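PDB 6VOW: multicopper oxidase from Pseudomonas thermotolerans, which probably oxidises phenolic and related substrates at a mononuclear copper and passes the electrons to a copper cluster that reduces dioxygen to water, as in laccases. Local coordinates for residues L42-V47 with A59-Q65; D77-F83 with Y120-K126. Where two conformers were deposited one is given. Numbering follows the deposited sequence.

Interaction 1 of 2, residues L42-V47 with A59-Q65; sequences LIAAPV and AWGYGGQ
Strand 42-47 pairs antiparallel with strand 59-62 in a β-hairpin, and G63, just past the strand end, adds a fourth backbone hydrogen bond. A45 and G61 form a hydrogen-bonded pair, A45 N to G61 O at 2.9 Å and G61 N to A45 O at 2.8 Å; V47 N gives to A59 O (2.6 Å) and G63 N to I43 O (2.9 Å). Non-hydrogen-bonded pairs are A44-Y62 and P46-W60 (CA-CA 4.4 and 4.2 Å). A44 CA to G61 O and Y62 CA to I43 O, both 3.3 Å, are CA-H...O contacts. The two strand axes approach to 4.1 Å, their directions 139° apart, a marked twist. G63 and G64 turn the chain at positive phi (76° and 90°); a β-carbon on G64 would jam against the preceding carbonyl O. A44, P46, W60 and Y62 share one face. The Y62 ring (m) brings CD1 to 4.0 Å from A44 CB, and L42 CD1 lies 3.8 Å from Y62 CB. On the other, V47 (t) places CG2 3.7 Å from G61 CA; a β-carbon on G61 would clash with it. P46, lacking an amide hydrogen, sits in a non-hydrogen-bonded pair and costs no bond; polar contacts across this pairing are all main-chain.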
# COMPACT_ATOMS: atom_id res chain seq x y z
N LEU A 42 9.29 -17.37 2.14
CA LEU A 42 8.17 -16.89 1.33
C LEU A 42 8.39 -17.32 -0.11
O LEU A 42 9.38 -16.93 -0.73
CB LEU A 42 8.02 -15.38 1.37
CG LEU A 42 6.70 -14.88 0.75
CD1 LEU A 42 5.49 -15.53 1.40
CD2 LEU A 42 6.54 -13.39 0.85
N ILE A 43 7.46 -18.10 -0.65
CA ILE A 43 7.53 -18.62 -2.05
C ILE A 43 6.43 -17.98 -2.96
O ILE A 43 5.25 -18.09 -2.67
CB ILE A 43 7.32 -20.14 -1.99
CG1 ILE A 43 8.45 -20.84 -1.22
CG2 ILE A 43 7.22 -20.73 -3.34
CD1 ILE A 43 8.11 -22.28 -0.88
N ALA A 44 6.85 -17.34 -4.06
CA ALA A 44 6.01 -16.93 -5.17
C ALA A 44 5.84 -18.11 -6.17
O ALA A 44 6.80 -18.71 -6.67
CB ALA A 44 6.66 -15.77 -5.86
N ALA A 45 4.62 -18.43 -6.48
CA ALA A 45 4.34 -19.59 -7.30
C ALA A 45 2.93 -19.48 -7.84
O ALA A 45 2.13 -18.75 -7.25
CB ALA A 45 4.43 -20.86 -6.49
N PRO A 46 2.63 -20.24 -8.95
CA PRO A 46 1.30 -20.26 -9.49
C PRO A 46 0.31 -20.74 -8.49
O PRO A 46 0.57 -21.71 -7.83
CB PRO A 46 1.42 -21.25 -10.68
CG PRO A 46 2.88 -21.30 -11.06
CD PRO A 46 3.58 -21.06 -9.77
N VAL A 47 -0.79 -20.03 -8.35
CA VAL A 47 -1.96 -20.48 -7.56
C VAL A 47 -3.23 -20.47 -8.45
O VAL A 47 -3.58 -19.46 -8.94
CB VAL A 47 -2.29 -19.56 -6.33
CG1 VAL A 47 -3.37 -20.24 -5.47
CG2 VAL A 47 -1.10 -19.26 -5.50
N ALA A 59 -3.89 -17.74 -11.20
CA ALA A 59 -3.21 -16.64 -10.48
C ALA A 59 -1.81 -17.02 -10.04
O ALA A 59 -1.43 -18.20 -10.13
CB ALA A 59 -4.05 -16.19 -9.25
N TRP A 60 -1.07 -16.04 -9.56
CA TRP A 60 0.32 -16.15 -9.04
C TRP A 60 0.28 -15.59 -7.64
O TRP A 60 -0.28 -14.50 -7.41
CB TRP A 60 1.31 -15.26 -9.86
CG TRP A 60 1.57 -15.78 -11.16
CD1 TRP A 60 1.06 -16.88 -11.71
CD2 TRP A 60 2.47 -15.24 -12.14
NE1 TRP A 60 1.56 -17.06 -12.96
CE2 TRP A 60 2.44 -16.06 -13.22
CE3 TRP A 60 3.30 -14.14 -12.16
CZ2 TRP A 60 3.22 -15.84 -14.35
CZ3 TRP A 60 4.07 -13.92 -13.34
CH2 TRP A 60 4.01 -14.74 -14.38
N GLY A 61 0.85 -16.33 -6.70
CA GLY A 61 0.66 -16.00 -5.26
C GLY A 61 1.88 -16.26 -4.41
O GLY A 61 2.71 -17.09 -4.79
N TYR A 62 1.97 -15.50 -3.31
CA TYR A 62 2.89 -15.77 -2.25
C TYR A 62 2.25 -16.69 -1.21
O TYR A 62 1.23 -16.36 -0.62
CB TYR A 62 3.29 -14.51 -1.55
CG TYR A 62 3.91 -13.46 -2.37
CD1 TYR A 62 5.20 -13.59 -2.86
CD2 TYR A 62 3.20 -12.30 -2.68
CE1 TYR A 62 5.78 -12.58 -3.58
CE2 TYR A 62 3.79 -11.26 -3.41
CZ TYR A 62 5.06 -11.44 -3.83
OH TYR A 62 5.63 -10.52 -4.55
N GLY A 63 2.87 -17.86 -1.03
CA GLY A 63 2.58 -18.76 0.07
C GLY A 63 1.32 -19.46 -0.19
O GLY A 63 0.60 -19.75 0.71
N GLY A 64 1.00 -19.71 -1.43
CA GLY A 64 -0.10 -20.58 -1.74
C GLY A 64 -1.41 -19.82 -1.84
O GLY A 64 -2.41 -20.46 -1.99
N GLN A 65 -1.41 -18.48 -1.73
CA GLN A 65 -2.62 -17.74 -1.83
C GLN A 65 -2.37 -16.40 -2.50
O GLN A 65 -1.27 -15.94 -2.53
CB GLN A 65 -3.18 -17.43 -0.43
CG GLN A 65 -2.25 -16.56 0.44
CD GLN A 65 -2.77 -16.41 1.85
OE1 GLN A 65 -3.14 -15.29 2.34
NE2 GLN A 65 -2.85 -17.57 2.53

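Interaction 2 of 2, residues D77-F83 with Y120-K126; sequences DWLRVRF and YFDYVFK
Strands 78-83 and 120-126 are antiparallel neighbours in the N-terminal cupredoxin-like domain, their axes 4.5 Å apart at 169°. Hydrogen-bonded pairs are L79-F125 (L79 N to F125 O 2.7 Å, F125 N to L79 O 2.9 Å), V81-Y123 (V81 N to Y123 O and Y123 N to V81 O, both 2.7 Å) and F83-F121 (F83 N to F121 O 2.6 Å). W78-K126, R80-V124 and R82-D122 are non-hydrogen-bonded. L79, V81, F83, Y123 and F125 pack on the buried face: L79 CD2 is 3.6 Å from F125 CZ, F83 CB 3.7 Å from Y123 CE2. F125 (p) lays its ring against L79 CB, and Y123 OH is hydrogen-bonded to Q112. On the opposite face R82 (t) forms a salt bridge with D122 and an off-centre cation-pi contact with Y120; K126 NZ, hydrogen-bonded to G76 O, makes another with W78. K126 CG sits over the W78 six-membered ring, 3.5 Å from its centroid, while R82 NE reaches D122 OD1 at 2.7 Å.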
# COMPACT_ATOMS: atom_id res chain seq x y z
N ASP A 77 12.19 -5.08 15.76
CA ASP A 77 12.77 -6.38 15.45
C ASP A 77 13.19 -6.50 13.98
O ASP A 77 12.92 -5.60 13.17
CB ASP A 77 11.79 -7.48 15.79
CG ASP A 77 11.40 -7.50 17.23
OD1 ASP A 77 12.01 -6.78 18.05
OD2 ASP A 77 10.52 -8.32 17.52
N TRP A 78 13.90 -7.60 13.68
CA TRP A 78 14.40 -7.95 12.33
C TRP A 78 13.40 -8.80 11.69
O TRP A 78 12.88 -9.71 12.34
CB TRP A 78 15.72 -8.72 12.30
CG TRP A 78 16.92 -7.92 12.65
CD1 TRP A 78 17.42 -7.79 13.89
CD2 TRP A 78 17.78 -7.18 11.80
NE1 TRP A 78 18.50 -6.97 13.89
CE2 TRP A 78 18.77 -6.61 12.61
CE3 TRP A 78 17.81 -6.92 10.44
CZ2 TRP A 78 19.77 -5.79 12.11
CZ3 TRP A 78 18.78 -6.14 9.95
CH2 TRP A 78 19.76 -5.57 10.77
N LEU A 79 13.12 -8.47 10.42
CA LEU A 79 12.25 -9.25 9.59
C LEU A 79 13.20 -9.93 8.67
O LEU A 79 13.95 -9.20 8.04
CB LEU A 79 11.28 -8.35 8.76
CG LEU A 79 10.40 -9.14 7.81
CD1 LEU A 79 9.78 -10.24 8.55
CD2 LEU A 79 9.29 -8.27 7.27
N ARG A 80 13.13 -11.26 8.56
CA ARG A 80 14.05 -12.04 7.69
C ARG A 80 13.21 -12.93 6.84
O ARG A 80 12.45 -13.78 7.35
CB ARG A 80 15.03 -12.88 8.52
CG ARG A 80 16.16 -13.54 7.73
CD ARG A 80 17.39 -13.86 8.59
NE ARG A 80 17.08 -14.84 9.64
CZ ARG A 80 17.90 -15.13 10.63
NH1 ARG A 80 19.04 -14.53 10.72
NH2 ARG A 80 17.57 -16.00 11.54
N VAL A 81 13.28 -12.69 5.54
CA VAL A 81 12.43 -13.44 4.63
C VAL A 81 13.31 -14.01 3.56
O VAL A 81 13.94 -13.29 2.80
CB VAL A 81 11.37 -12.58 3.95
CG1 VAL A 81 10.57 -13.50 3.01
CG2 VAL A 81 10.50 -11.91 5.01
N ARG A 82 13.34 -15.33 3.55
CA ARG A 82 13.96 -16.14 2.51
C ARG A 82 12.92 -16.20 1.39
O ARG A 82 11.96 -16.97 1.46
CB ARG A 82 14.32 -17.51 3.11
CG ARG A 82 14.66 -18.62 2.15
CD ARG A 82 15.91 -18.33 1.43
NE ARG A 82 17.14 -18.40 2.26
CZ ARG A 82 17.83 -19.50 2.51
NH1 ARG A 82 17.42 -20.70 2.13
NH2 ARG A 82 18.94 -19.38 3.20
N PHE A 83 13.10 -15.29 0.41
CA PHE A 83 12.25 -15.27 -0.70
C PHE A 83 12.73 -16.20 -1.84
O PHE A 83 13.82 -16.12 -2.32
CB PHE A 83 12.00 -13.88 -1.23
CG PHE A 83 11.31 -13.93 -2.54
CD1 PHE A 83 10.03 -14.50 -2.64
CD2 PHE A 83 11.89 -13.43 -3.65
CE1 PHE A 83 9.36 -14.52 -3.88
CE2 PHE A 83 11.23 -13.46 -4.91
CZ PHE A 83 9.98 -14.00 -5.00
N TYR A 120 16.57 -17.72 -4.84
CA TYR A 120 16.07 -17.11 -3.60
C TYR A 120 16.77 -15.84 -3.28
O TYR A 120 17.79 -15.56 -3.83
CB TYR A 120 16.15 -18.09 -2.41
CG TYR A 120 17.51 -18.38 -1.90
CD1 TYR A 120 18.31 -19.39 -2.49
CD2 TYR A 120 18.04 -17.65 -0.82
CE1 TYR A 120 19.60 -19.65 -2.02
CE2 TYR A 120 19.33 -17.90 -0.36
CZ TYR A 120 20.07 -18.92 -0.95
OH TYR A 120 21.32 -19.15 -0.50
N PHE A 121 16.20 -15.01 -2.40
CA PHE A 121 16.85 -13.76 -1.98
C PHE A 121 16.39 -13.63 -0.53
O PHE A 121 15.24 -13.99 -0.16
CB PHE A 121 16.43 -12.53 -2.82
CG PHE A 121 17.24 -11.30 -2.54
CD1 PHE A 121 16.83 -10.38 -1.57
CD2 PHE A 121 18.44 -11.02 -3.27
CE1 PHE A 121 17.55 -9.20 -1.34
CE2 PHE A 121 19.18 -9.84 -3.03
CZ PHE A 121 18.73 -8.93 -2.07
N ASP A 122 17.33 -13.22 0.30
CA ASP A 122 17.07 -13.10 1.72
C ASP A 122 16.89 -11.64 2.01
O ASP A 122 17.88 -10.88 2.01
CB ASP A 122 18.24 -13.64 2.48
CG ASP A 122 18.19 -15.13 2.68
OD1 ASP A 122 17.11 -15.71 2.83
OD2 ASP A 122 19.26 -15.74 2.76
N TYR A 123 15.63 -11.25 2.26
CA TYR A 123 15.34 -9.86 2.67
C TYR A 123 15.43 -9.86 4.16
O TYR A 123 14.66 -10.53 4.80
CB TYR A 123 13.96 -9.33 2.19
CG TYR A 123 13.84 -9.29 0.67
CD1 TYR A 123 14.23 -8.19 -0.05
CD2 TYR A 123 13.29 -10.35 -0.03
CE1 TYR A 123 14.13 -8.15 -1.43
CE2 TYR A 123 13.18 -10.33 -1.41
CZ TYR A 123 13.60 -9.24 -2.10
OH TYR A 123 13.51 -9.28 -3.43
N VAL A 124 16.38 -9.12 4.72
CA VAL A 124 16.53 -8.88 6.16
C VAL A 124 16.55 -7.40 6.44
O VAL A 124 17.42 -6.68 5.90
CB VAL A 124 17.91 -9.34 6.77
CG1 VAL A 124 17.68 -9.91 8.16
CG2 VAL A 124 18.67 -10.30 5.90
N PHE A 125 15.66 -6.94 7.30
CA PHE A 125 15.74 -5.51 7.68
C PHE A 125 14.98 -5.36 8.97
O PHE A 125 14.19 -6.26 9.37
CB PHE A 125 15.13 -4.62 6.60
CG PHE A 125 13.77 -5.11 6.14
CD1 PHE A 125 13.63 -6.06 5.13
CD2 PHE A 125 12.57 -4.65 6.76
CE1 PHE A 125 12.37 -6.49 4.72
CE2 PHE A 125 11.32 -5.09 6.30
CZ PHE A 125 11.24 -5.99 5.28
N LYS A 126 15.30 -4.31 9.69
CA LYS A 126 14.59 -4.00 10.91
C LYS A 126 13.37 -3.19 10.47
O LYS A 126 13.46 -2.34 9.56
CB LYS A 126 15.47 -3.15 11.89
CG LYS A 126 16.78 -3.77 12.37
CD LYS A 126 17.54 -2.82 13.31
CE LYS A 126 16.97 -2.82 14.72
NZ LYS A 126 17.02 -4.18 15.33

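Interactions 1 and 2 are the two outer pairings of one four-stranded mixed sheet, ordered 57-62, 37-49, 78-85, 120-126; the parallel pairing of 37-49 with 78-85 joins them. There L42 N lies 2.8 Å from R82 O, a probable hydrogen bond, and A44 CB packs on F83 CE1 at 3.6 Å, F83 also meeting Y62. The side chains of Y62 and Y123 lie about 10 and 12 Å from the Cu-O-Cu linkage. Both contacts are partly buried. Interaction 1 buries 496 Å², V47 and Y62 giving the largest shares, with P46, G63, G64 and Q65 exposed; interaction 2 buries 828 Å², with L79, V81, F83, Y123 and F125 buried and charge-aromatic contacts where R80, R82 and Y120 are exposed.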